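Local coordinates for glycosyl hydrolase, family 38 (PDB 5KBP), which probably hydrolyses alpha-mannosidic linkages in carbohydrates, as a metal-binding glycoside hydrolase of family 38, at residues A[324-329]-A[834-839]; A[560-565]-A[674-679]; A[662-667]-A[773-778]. All blocks are in the same frame, centred on the assembly; numbering follows the deposited sequence.

Contact 1: A[324-329]-A[834-839]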
loop_
_atom_site.group_PDB
_atom_site.type_symbol
_atom_site.label_atom_id
_atom_site.label_comp_id
_atom_site.label_asym_id
_atom_site.label_seq_id
_atom_site.Cartn_x
_atom_site.Cartn_y
_atom_site.Cartn_z
ATOM N N LEU A 324 1.224 25.815 -9.587
ATOM C CA LEU A 324 -0.157 26.281 -9.504
ATOM C C LEU A 324 -0.480 26.804 -8.109
ATOM O O LEU A 324 -1.146 27.836 -7.966
ATOM C CB LEU A 324 -1.116 25.157 -9.893
ATOM C CG LEU A 324 -1.193 24.809 -11.381
ATOM C CD1 LEU A 324 -2.028 23.553 -11.593
ATOM C CD2 LEU A 324 -1.758 25.973 -12.176
ATOM N N ALA A 325 -0.013 26.107 -7.069
ATOM C CA ALA A 325 -0.246 26.575 -5.708
ATOM C C ALA A 325 0.524 27.855 -5.414
ATOM O O ALA A 325 0.053 28.694 -4.638
ATOM C CB ALA A 325 0.127 25.486 -4.704
ATOM N N ALA A 326 1.705 28.022 -6.019
ATOM C CA ALA A 326 2.457 29.257 -5.831
ATOM C C ALA A 326 1.723 30.444 -6.443
ATOM O O ALA A 326 1.745 31.549 -5.889
ATOM C CB ALA A 326 3.855 29.119 -6.431
ATOM N N MET A 327 1.064 30.233 -7.585
ATOM C CA MET A 327 0.264 31.299 -8.180
ATOM C C MET A 327 -1.031 31.514 -7.408
ATOM O O MET A 327 -1.478 32.655 -7.240
ATOM C CB MET A 327 -0.040 30.979 -9.645
ATOM C CG MET A 327 1.183 30.858 -10.536
ATOM S SD MET A 327 0.736 30.489 -12.244
ATOM C CE MET A 327 2.354 30.270 -12.979
ATOM N N ALA A 328 -1.645 30.431 -6.924
ATOM C CA ALA A 328 -2.899 30.544 -6.187
ATOM C C ALA A 328 -2.732 31.284 -4.867
ATOM O O ALA A 328 -3.729 31.739 -4.295
ATOM C CB ALA A 328 -3.488 29.156 -5.935
ATOM N N TYR A 329 -1.501 31.405 -4.367
ATOM C CA TYR A 329 -1.266 32.190 -3.160
ATOM C C TYR A 329 -1.606 33.660 -3.374
ATOM O O TYR A 329 -1.968 34.359 -2.421
ATOM C CB TYR A 329 0.188 32.033 -2.710
ATOM C CG TYR A 329 0.584 32.936 -1.563
ATOM C CD1 TYR A 329 0.373 32.549 -0.247
ATOM C CD2 TYR A 329 1.172 34.174 -1.797
ATOM C CE1 TYR A 329 0.733 33.371 0.804
ATOM C CE2 TYR A 329 1.534 35.002 -0.752
ATOM C CZ TYR A 329 1.312 34.595 0.547
ATOM O OH TYR A 329 1.672 35.417 1.591
ATOM N N VAL A 834 9.180 25.969 -9.018
ATOM C CA VAL A 834 8.480 27.194 -8.640
ATOM C C VAL A 834 7.572 26.825 -7.474
ATOM O O VAL A 834 6.591 26.094 -7.656
ATOM C CB VAL A 834 7.661 27.803 -9.789
ATOM C CG1 VAL A 834 6.702 28.861 -9.252
ATOM C CG2 VAL A 834 8.580 28.418 -10.827
ATOM N N LYS A 835 7.903 27.302 -6.281
ATOM C CA LYS A 835 7.130 26.990 -5.083
ATOM C C LYS A 835 7.324 28.131 -4.090
ATOM O O LYS A 835 7.800 29.210 -4.456
ATOM C CB LYS A 835 7.543 25.618 -4.520
ATOM C CG LYS A 835 8.940 25.574 -3.924
ATOM C CD LYS A 835 9.273 24.186 -3.402
ATOM C CE LYS A 835 10.548 24.196 -2.578
ATOM N NZ LYS A 835 10.382 24.984 -1.326
ATOM N N ARG A 836 6.959 27.901 -2.831
ATOM C CA ARG A 836 7.056 28.928 -1.807
ATOM C C ARG A 836 7.666 28.358 -0.534
ATOM O O ARG A 836 7.538 27.166 -0.239
ATOM C CB ARG A 836 5.680 29.548 -1.513
ATOM C CG ARG A 836 5.120 30.331 -2.691
ATOM C CD ARG A 836 3.842 31.074 -2.347
ATOM N NE ARG A 836 3.407 31.895 -3.472
ATOM C CZ ARG A 836 3.753 33.167 -3.649
ATOM N NH1 ARG A 836 4.534 33.774 -2.766
ATOM N NH2 ARG A 836 3.310 33.834 -4.707
ATOM N N GLN A 837 8.339 29.230 0.217
ATOM C CA GLN A 837 9.021 28.827 1.439
ATOM C C GLN A 837 8.011 28.543 2.549
ATOM O O GLN A 837 6.912 29.101 2.573
ATOM C CB GLN A 837 10.007 29.913 1.872
ATOM C CG GLN A 837 10.989 29.493 2.953
ATOM C CD GLN A 837 12.135 30.472 3.107
ATOM O OE1 GLN A 837 11.972 31.676 2.900
ATOM N NE2 GLN A 837 13.307 29.961 3.463
ATOM N N GLU A 838 8.410 27.675 3.487
ATOM C CA GLU A 838 7.459 27.094 4.433
ATOM C C GLU A 838 6.758 28.160 5.269
ATOM O O GLU A 838 5.524 28.202 5.330
ATOM C CB GLU A 838 8.166 26.086 5.341
ATOM C CG GLU A 838 8.273 24.689 4.754
ATOM C CD GLU A 838 8.390 23.622 5.823
ATOM O OE1 GLU A 838 7.992 22.468 5.561
ATOM O OE2 GLU A 838 8.870 23.941 6.930
ATOM N N GLN A 839 7.524 29.024 5.931
ATOM C CA GLN A 839 6.943 30.004 6.840
ATOM C C GLN A 839 6.854 31.402 6.245
ATOM O O GLN A 839 5.852 32.092 6.452
ATOM C CB GLN A 839 7.746 30.054 8.145
ATOM C CG GLN A 839 7.742 28.742 8.917
ATOM C CD GLN A 839 8.325 28.877 10.310
ATOM O OE1 GLN A 839 7.631 29.261 11.252
ATOM N NE2 GLN A 839 9.607 28.560 10.449
#
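R836 and Y329 cross at about a right angle, and the flat guanidinium turns its edge to the helix backbone and one face to the tyrosine. At the edge, NE and NH2 of R836 grip one acceptor, A326 O, side-on, each at 3.0 Å from it, and the oxygen lies in the guanidinium plane. The two donors reach the carbonyl differently: NE sits in its plane on a lone pair, whereas NH2 is tilted 24° out of it. An extended chain from CG to NE lets arginine span the gap from strand 829-836 to helix 304-332.

Over the face, Y329 CD2 stands 3.3 Å from R836 CZ, above the centre of the guanidinium. The two planes are 33° apart, an inclined overlap rather than a parallel stack. CG of Y329 is anti to its backbone N (chi1 173°), which places it 3.6 Å from R836 NE, and Y329 CB comes even nearer, at 3.3 Å from the same NE.

Alanine suits position 326 because its short side chain lets the strand come close: A326 CB rests 4.0 Å from V834 CG1 and 4.1 Å from K835 CA. K835 itself turns away and pairs with E874.

R836 NH2 also forms a salt bridge with E330, and NH1 bonds to the carbonyl of N841. A buried arginine is thus met by a carboxylate and two backbone oxygens, which should keep it charged and fix its rotation, tying the C-terminal beta-sandwich to the helical middle domain.

Contact 2: A[560-565]-A[674-679]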
loop_
_atom_site.group_PDB
_atom_site.type_symbol
_atom_site.label_atom_id
_atom_site.label_comp_id
_atom_site.label_asym_id
_atom_site.label_seq_id
_atom_site.Cartn_x
_atom_site.Cartn_y
_atom_site.Cartn_z
ATOM N N LEU A 560 13.655 3.852 -34.794
ATOM C CA LEU A 560 12.548 3.156 -34.135
ATOM C C LEU A 560 12.550 1.667 -34.487
ATOM O O LEU A 560 11.548 1.104 -34.935
ATOM C CB LEU A 560 11.202 3.805 -34.478
ATOM C CG LEU A 560 10.009 3.472 -33.579
ATOM C CD1 LEU A 560 10.190 4.094 -32.203
ATOM C CD2 LEU A 560 8.701 3.922 -34.218
ATOM N N THR A 561 13.700 1.029 -34.286
ATOM C CA THR A 561 13.846 -0.410 -34.463
ATOM C C THR A 561 13.873 -1.077 -33.094
ATOM O O THR A 561 14.609 -0.642 -32.202
ATOM C CB THR A 561 15.119 -0.744 -35.244
ATOM O OG1 THR A 561 15.011 -0.234 -36.579
ATOM C CG2 THR A 561 15.337 -2.250 -35.299
ATOM N N PHE A 562 13.072 -2.124 -32.931
ATOM C CA PHE A 562 12.942 -2.817 -31.657
ATOM C C PHE A 562 13.824 -4.057 -31.630
ATOM O O PHE A 562 13.964 -4.758 -32.638
ATOM C CB PHE A 562 11.482 -3.192 -31.393
ATOM C CG PHE A 562 10.572 -2.006 -31.266
ATOM C CD1 PHE A 562 10.517 -1.285 -30.084
ATOM C CD2 PHE A 562 9.782 -1.603 -32.329
ATOM C CE1 PHE A 562 9.685 -0.187 -29.965
ATOM C CE2 PHE A 562 8.947 -0.506 -32.215
ATOM C CZ PHE A 562 8.900 0.202 -31.031
ATOM N N GLU A 563 14.418 -4.321 -30.468
ATOM C CA GLU A 563 15.359 -5.417 -30.296
ATOM C C GLU A 563 15.091 -6.097 -28.964
ATOM O O GLU A 563 15.060 -5.434 -27.922
ATOM C CB GLU A 563 16.805 -4.914 -30.347
ATOM C CG GLU A 563 17.855 -5.981 -30.094
ATOM C CD GLU A 563 19.179 -5.395 -29.645
ATOM O OE1 GLU A 563 19.309 -5.065 -28.447
ATOM O OE2 GLU A 563 20.085 -5.252 -30.492
ATOM N N ASP A 564 14.901 -7.413 -28.997
ATOM C CA ASP A 564 14.665 -8.202 -27.796
ATOM C C ASP A 564 15.741 -9.270 -27.677
ATOM O O ASP A 564 16.022 -9.990 -28.641
ATOM C CB ASP A 564 13.279 -8.850 -27.816
ATOM C CG ASP A 564 12.986 -9.632 -26.549
ATOM O OD1 ASP A 564 12.518 -9.020 -25.566
ATOM O OD2 ASP A 564 13.226 -10.857 -26.534
ATOM N N THR A 565 16.348 -9.358 -26.496
ATOM C CA THR A 565 17.327 -10.386 -26.186
ATOM C C THR A 565 16.966 -11.029 -24.856
ATOM O O THR A 565 16.166 -10.497 -24.083
ATOM C CB THR A 565 18.757 -9.822 -26.112
ATOM O OG1 THR A 565 18.884 -8.993 -24.952
ATOM C CG2 THR A 565 19.081 -9.002 -27.351
ATOM N N LEU A 674 13.674 -5.686 -23.709
ATOM C CA LEU A 674 13.232 -5.076 -24.957
ATOM C C LEU A 674 13.715 -3.633 -25.017
ATOM O O LEU A 674 13.514 -2.867 -24.068
ATOM C CB LEU A 674 11.709 -5.124 -25.082
ATOM C CG LEU A 674 11.128 -4.475 -26.339
ATOM C CD1 LEU A 674 11.472 -5.289 -27.580
ATOM C CD2 LEU A 674 9.625 -4.294 -26.202
ATOM N N ARG A 675 14.348 -3.268 -26.130
ATOM C CA ARG A 675 14.863 -1.923 -26.328
ATOM C C ARG A 675 14.394 -1.389 -27.675
ATOM O O ARG A 675 13.932 -2.138 -28.541
ATOM C CB ARG A 675 16.399 -1.886 -26.271
ATOM C CG ARG A 675 17.019 -2.837 -25.261
ATOM C CD ARG A 675 18.374 -3.323 -25.749
ATOM N NE ARG A 675 19.448 -2.374 -25.471
ATOM C CZ ARG A 675 20.655 -2.434 -26.027
ATOM N NH1 ARG A 675 20.936 -3.390 -26.903
ATOM N NH2 ARG A 675 21.577 -1.535 -25.715
ATOM N N VAL A 676 14.520 -0.075 -27.839
ATOM C CA VAL A 676 14.248 0.604 -29.099
ATOM C C VAL A 676 15.535 1.276 -29.559
ATOM O O VAL A 676 16.268 1.856 -28.749
ATOM C CB VAL A 676 13.094 1.623 -28.966
ATOM C CG1 VAL A 676 13.382 2.636 -27.864
ATOM C CG2 VAL A 676 12.832 2.319 -30.295
ATOM N N LEU A 677 15.821 1.179 -30.854
ATOM C CA LEU A 677 17.098 1.600 -31.412
ATOM C C LEU A 677 16.930 2.859 -32.252
ATOM O O LEU A 677 15.921 3.026 -32.946
ATOM C CB LEU A 677 17.714 0.485 -32.262
ATOM C CG LEU A 677 18.644 -0.525 -31.579
ATOM C CD1 LEU A 677 18.030 -1.095 -30.307
ATOM C CD2 LEU A 677 19.007 -1.646 -32.544
ATOM N N PHE A 678 17.927 3.740 -32.186
ATOM C CA PHE A 678 17.947 4.971 -32.975
ATOM C C PHE A 678 19.344 5.175 -33.540
ATOM O O PHE A 678 20.186 5.847 -32.930
ATOM C CB PHE A 678 17.524 6.180 -32.139
ATOM C CG PHE A 678 16.093 6.146 -31.700
ATOM C CD1 PHE A 678 15.081 6.541 -32.560
ATOM C CD2 PHE A 678 15.756 5.731 -30.423
ATOM C CE1 PHE A 678 13.760 6.515 -32.159
ATOM C CE2 PHE A 678 14.437 5.703 -30.014
ATOM C CZ PHE A 678 13.438 6.095 -30.884
ATOM N N PRO A 679 19.632 4.600 -34.707
ATOM C CA PRO A 679 20.943 4.818 -35.337
ATOM C C PRO A 679 21.123 6.275 -35.735
ATOM O O PRO A 679 20.399 6.801 -36.584
ATOM C CB PRO A 679 20.905 3.892 -36.559
ATOM C CG PRO A 679 19.864 2.873 -36.238
ATOM C CD PRO A 679 18.830 3.605 -35.437
#
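L560 and T561 both face L677, forming a G1 beta bulge that interrupts strand 555-566 where it pairs with strand 672-679 in the C-terminal domain of the family 38 fold. The left-handed backbone of L560 (phi 61°) makes the bulge, so that L677 O receives T561 N at 3.3 Å and, in a weak bond, L560 N at 3.0 Å. T561/L677 and, past the bulge, E563/R675 are the antiparallel hydrogen-bonded pairs; R675 N, for example, is 2.9 Å from E563 O. The short strand segments run at 141° to each other.

E563 and R675 project from the same face, lying side by side. A salt bridge joins E563 OE1 to R675 NH1 at 2.8 Å, with the oxygen using its syn lone pair and sitting at the guanidinium edge, although the carboxylate and guanidinium planes are 37° apart. The arginine bends at chi2 and chi3, and its NH2 goes on to E739, so two carboxylates probably balance its charge, with the like-charged R673 close by. On this face E563 CB also touches L677 CD1 at 4.0 Å.

The face with F562 and V676 is mainly apolar. Their side chains point the same way, F562 CE1 lying 4.0 Å from V676 CB. L560 CD1 reaches V676 CG2 at 3.7 Å and F678 CZ at 4.0 Å; one methyl of the leucine thus serves both neighbours, which lie to the same side of it. D564 departs from this pattern, and its carboxylate is met by H672 and R637.

Strand 583-584 also pairs with strand 555-566, and strand 745-753 with strand 672-679. Strand 641-653 and Y778 of strand 772-783 pack against the apolar face.

Contact 3: A[662-667]-A[773-778]; sequences ETTINN and EYTFKY
T663 with F776 and I665 with Y774 are the hydrogen-bonded pairs of two antiparallel strands whose short segments run at 164° with axes 4.6 Å apart. E662/K777, T664/T775 and N666/E773 are the non-hydrogen-bonded pairs. Strands 659-667 and 772-783 lie next to each other inside a large antiparallel sheet of the C-terminal domain, consistent with the beta-sandwich architecture of the galactose mutarotase-like clan. The F776 N to T663 O bond measures 2.7 Å and is almost straight.

On one face polar residues meet. T664 and T775 lie side by side, pointing the same way, with T664 CG2 3.2 Å from T775 OG1. E662 and K777 lie alongside each other and point the same way, their extended chains touching at CG to CG, 3.9 Å, while E662 OE2 and K777 NZ stay 4.6 Å apart, too far for a salt bridge, though the opposite charges may still attract. Such long, charged chains suit this more exposed face.

The other face is more buried and carries the aromatic residues. I665 CD1 approaches the edge of the F776 ring in its plane, 3.9 Å from CE2, and the two side chains cross at a slant. CG1 of I665 lies between the backbone N and the carbonyl carbon (chi1 65°), which puts it 4.2 Å from Y774 CB. V304 of helix 304-332 packs on both Y774 and F776, and I751 of strand 745-753 does likewise.

Threonine at 663 adds a hydroxyl to this buried setting, and it is satisfied twice: T648 OG1 is one partner, and Y778 OH, at the end of a ring whose edge T663 meets near its plane, is the other, a short 2.5 Å from T663 OG1.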
loop_
_atom_site.group_PDB
_atom_site.type_symbol
_atom_site.label_atom_id
_atom_site.label_comp_id
_atom_site.label_asym_id
_atom_site.label_seq_id
_atom_site.Cartn_x
_atom_site.Cartn_y
_atom_site.Cartn_z
ATOM N N GLU A 662 4.660 6.361 -28.752
ATOM C CA GLU A 662 3.916 5.733 -27.660
ATOM C C GLU A 662 3.807 4.246 -27.983
ATOM O O GLU A 662 2.948 3.839 -28.771
ATOM C CB GLU A 662 2.542 6.370 -27.484
ATOM C CG GLU A 662 2.090 6.465 -26.035
ATOM C CD GLU A 662 0.726 7.108 -25.885
ATOM O OE1 GLU A 662 -0.281 6.371 -25.849
ATOM O OE2 GLU A 662 0.660 8.353 -25.808
ATOM N N THR A 663 4.677 3.444 -27.379
ATOM C CA THR A 663 4.728 2.010 -27.625
ATOM C C THR A 663 3.993 1.272 -26.512
ATOM O O THR A 663 4.247 1.515 -25.329
ATOM C CB THR A 663 6.176 1.523 -27.715
ATOM O OG1 THR A 663 6.839 2.178 -28.804
ATOM C CG2 THR A 663 6.222 0.019 -27.927
ATOM N N THR A 664 3.085 0.377 -26.894
ATOM C CA THR A 664 2.307 -0.412 -25.951
ATOM C C THR A 664 2.496 -1.895 -26.234
ATOM O O THR A 664 2.465 -2.326 -27.391
ATOM C CB THR A 664 0.815 -0.065 -26.019
ATOM O OG1 THR A 664 0.331 -0.290 -27.349
ATOM C CG2 THR A 664 0.586 1.388 -25.640
ATOM N N ILE A 665 2.698 -2.675 -25.170
ATOM C CA ILE A 665 2.863 -4.120 -25.268
ATOM C C ILE A 665 2.057 -4.785 -24.161
ATOM O O ILE A 665 1.724 -4.172 -23.144
ATOM C CB ILE A 665 4.343 -4.562 -25.168
ATOM C CG1 ILE A 665 4.906 -4.236 -23.783
ATOM C CG2 ILE A 665 5.185 -3.910 -26.257
ATOM C CD1 ILE A 665 6.283 -4.810 -23.524
ATOM N N ASN A 666 1.745 -6.061 -24.373
ATOM C CA ASN A 666 1.169 -6.927 -23.348
ATOM C C ASN A 666 2.225 -7.978 -23.019
ATOM O O ASN A 666 2.224 -9.087 -23.555
ATOM C CB ASN A 666 -0.142 -7.558 -23.817
ATOM C CG ASN A 666 -0.770 -8.442 -22.759
ATOM O OD1 ASN A 666 -0.514 -8.278 -21.566
ATOM N ND2 ASN A 666 -1.599 -9.384 -23.191
ATOM N N ASN A 667 3.137 -7.614 -22.124
ATOM C CA ASN A 667 4.319 -8.425 -21.846
ATOM C C ASN A 667 3.908 -9.712 -21.143
ATOM O O ASN A 667 3.621 -9.720 -19.944
ATOM C CB ASN A 667 5.314 -7.632 -21.009
ATOM C CG ASN A 667 6.608 -8.383 -20.782
ATOM O OD1 ASN A 667 7.085 -8.499 -19.653
ATOM N ND2 ASN A 667 7.177 -8.911 -21.857
ATOM N N GLU A 773 0.196 -5.190 -19.119
ATOM C CA GLU A 773 0.125 -4.087 -20.068
ATOM C C GLU A 773 1.106 -2.985 -19.689
ATOM O O GLU A 773 1.241 -2.628 -18.514
ATOM C CB GLU A 773 -1.295 -3.521 -20.113
ATOM C CG GLU A 773 -2.367 -4.513 -20.544
ATOM C CD GLU A 773 -2.655 -4.454 -22.031
ATOM O OE1 GLU A 773 -3.168 -5.451 -22.581
ATOM O OE2 GLU A 773 -2.368 -3.407 -22.649
ATOM N N TYR A 774 1.785 -2.437 -20.695
ATOM C CA TYR A 774 2.749 -1.366 -20.486
ATOM C C TYR A 774 2.677 -0.379 -21.640
ATOM O O TYR A 774 2.423 -0.756 -22.787
ATOM C CB TYR A 774 4.181 -1.905 -20.353
ATOM C CG TYR A 774 4.466 -2.545 -19.015
ATOM C CD1 TYR A 774 4.197 -3.889 -18.794
ATOM C CD2 TYR A 774 4.998 -1.803 -17.969
ATOM C CE1 TYR A 774 4.452 -4.475 -17.569
ATOM C CE2 TYR A 774 5.258 -2.381 -16.741
ATOM C CZ TYR A 774 4.983 -3.717 -16.548
ATOM O OH TYR A 774 5.240 -4.296 -15.325
ATOM N N THR A 775 2.904 0.893 -21.321
ATOM C CA THR A 775 2.930 1.967 -22.308
ATOM C C THR A 775 4.179 2.800 -22.074
ATOM O O THR A 775 4.354 3.367 -20.991
ATOM C CB THR A 775 1.678 2.843 -22.216
ATOM O OG1 THR A 775 0.513 2.047 -22.463
ATOM C CG2 THR A 775 1.746 3.972 -23.234
ATOM N N PHE A 776 5.040 2.876 -23.084
ATOM C CA PHE A 776 6.298 3.608 -23.003
ATOM C C PHE A 776 6.192 4.871 -23.847
ATOM O O PHE A 776 5.916 4.797 -25.049
ATOM C CB PHE A 776 7.465 2.741 -23.473
ATOM C CG PHE A 776 7.464 1.359 -22.887
ATOM C CD1 PHE A 776 7.884 1.143 -21.587
ATOM C CD2 PHE A 776 7.039 0.275 -23.638
ATOM C CE1 PHE A 776 7.878 -0.129 -21.042
ATOM C CE2 PHE A 776 7.034 -0.999 -23.102
ATOM C CZ PHE A 776 7.454 -1.201 -21.801
ATOM N N LYS A 777 6.412 6.022 -23.217
ATOM C CA LYS A 777 6.343 7.318 -23.881
ATOM C C LYS A 777 7.755 7.852 -24.078
ATOM O O LYS A 777 8.509 8.000 -23.111
ATOM C CB LYS A 777 5.501 8.305 -23.073
ATOM C CG LYS A 777 4.034 7.923 -22.963
ATOM C CD LYS A 777 3.246 8.978 -22.204
ATOM C CE LYS A 777 1.777 8.602 -22.102
ATOM N NZ LYS A 777 0.990 9.624 -21.360
ATOM N N TYR A 778 8.104 8.143 -25.327
ATOM C CA TYR A 778 9.421 8.659 -25.676
ATOM C C TYR A 778 9.290 9.428 -26.987
ATOM O O TYR A 778 8.228 9.441 -27.615
ATOM C CB TYR A 778 10.453 7.528 -25.758
ATOM C CG TYR A 778 10.085 6.391 -26.692
ATOM C CD1 TYR A 778 9.128 5.449 -26.332
ATOM C CD2 TYR A 778 10.713 6.247 -27.921
ATOM C CE1 TYR A 778 8.795 4.408 -27.178
ATOM C CE2 TYR A 778 10.386 5.207 -28.773
ATOM C CZ TYR A 778 9.427 4.290 -28.397
ATOM O OH TYR A 778 9.097 3.252 -29.238
#

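In the fold
Along the chain, contacts 2 and 3 alternate their segments, and both are nested inside the long loop closed by contact 1. They lie on one side of the chain's centre, 13 Å apart between centres, in two different antiparallel sheets of the C-terminal domain. Strands 659-667 and 672-679 follow each other directly and link those sheets. The sheets meet face to face where Y778 OH packs on L560 CD1 and F562 CZ, a largely apolar interface that also holds the Y778 and T663 hydroxyls. Contact 1 lies about 42 Å from contact 2 and 35 Å from contact 3, centre to centre, yet helix 304-332 joins contacts 1 and 3: its start covers Y774 and F776, and its later part holds R836.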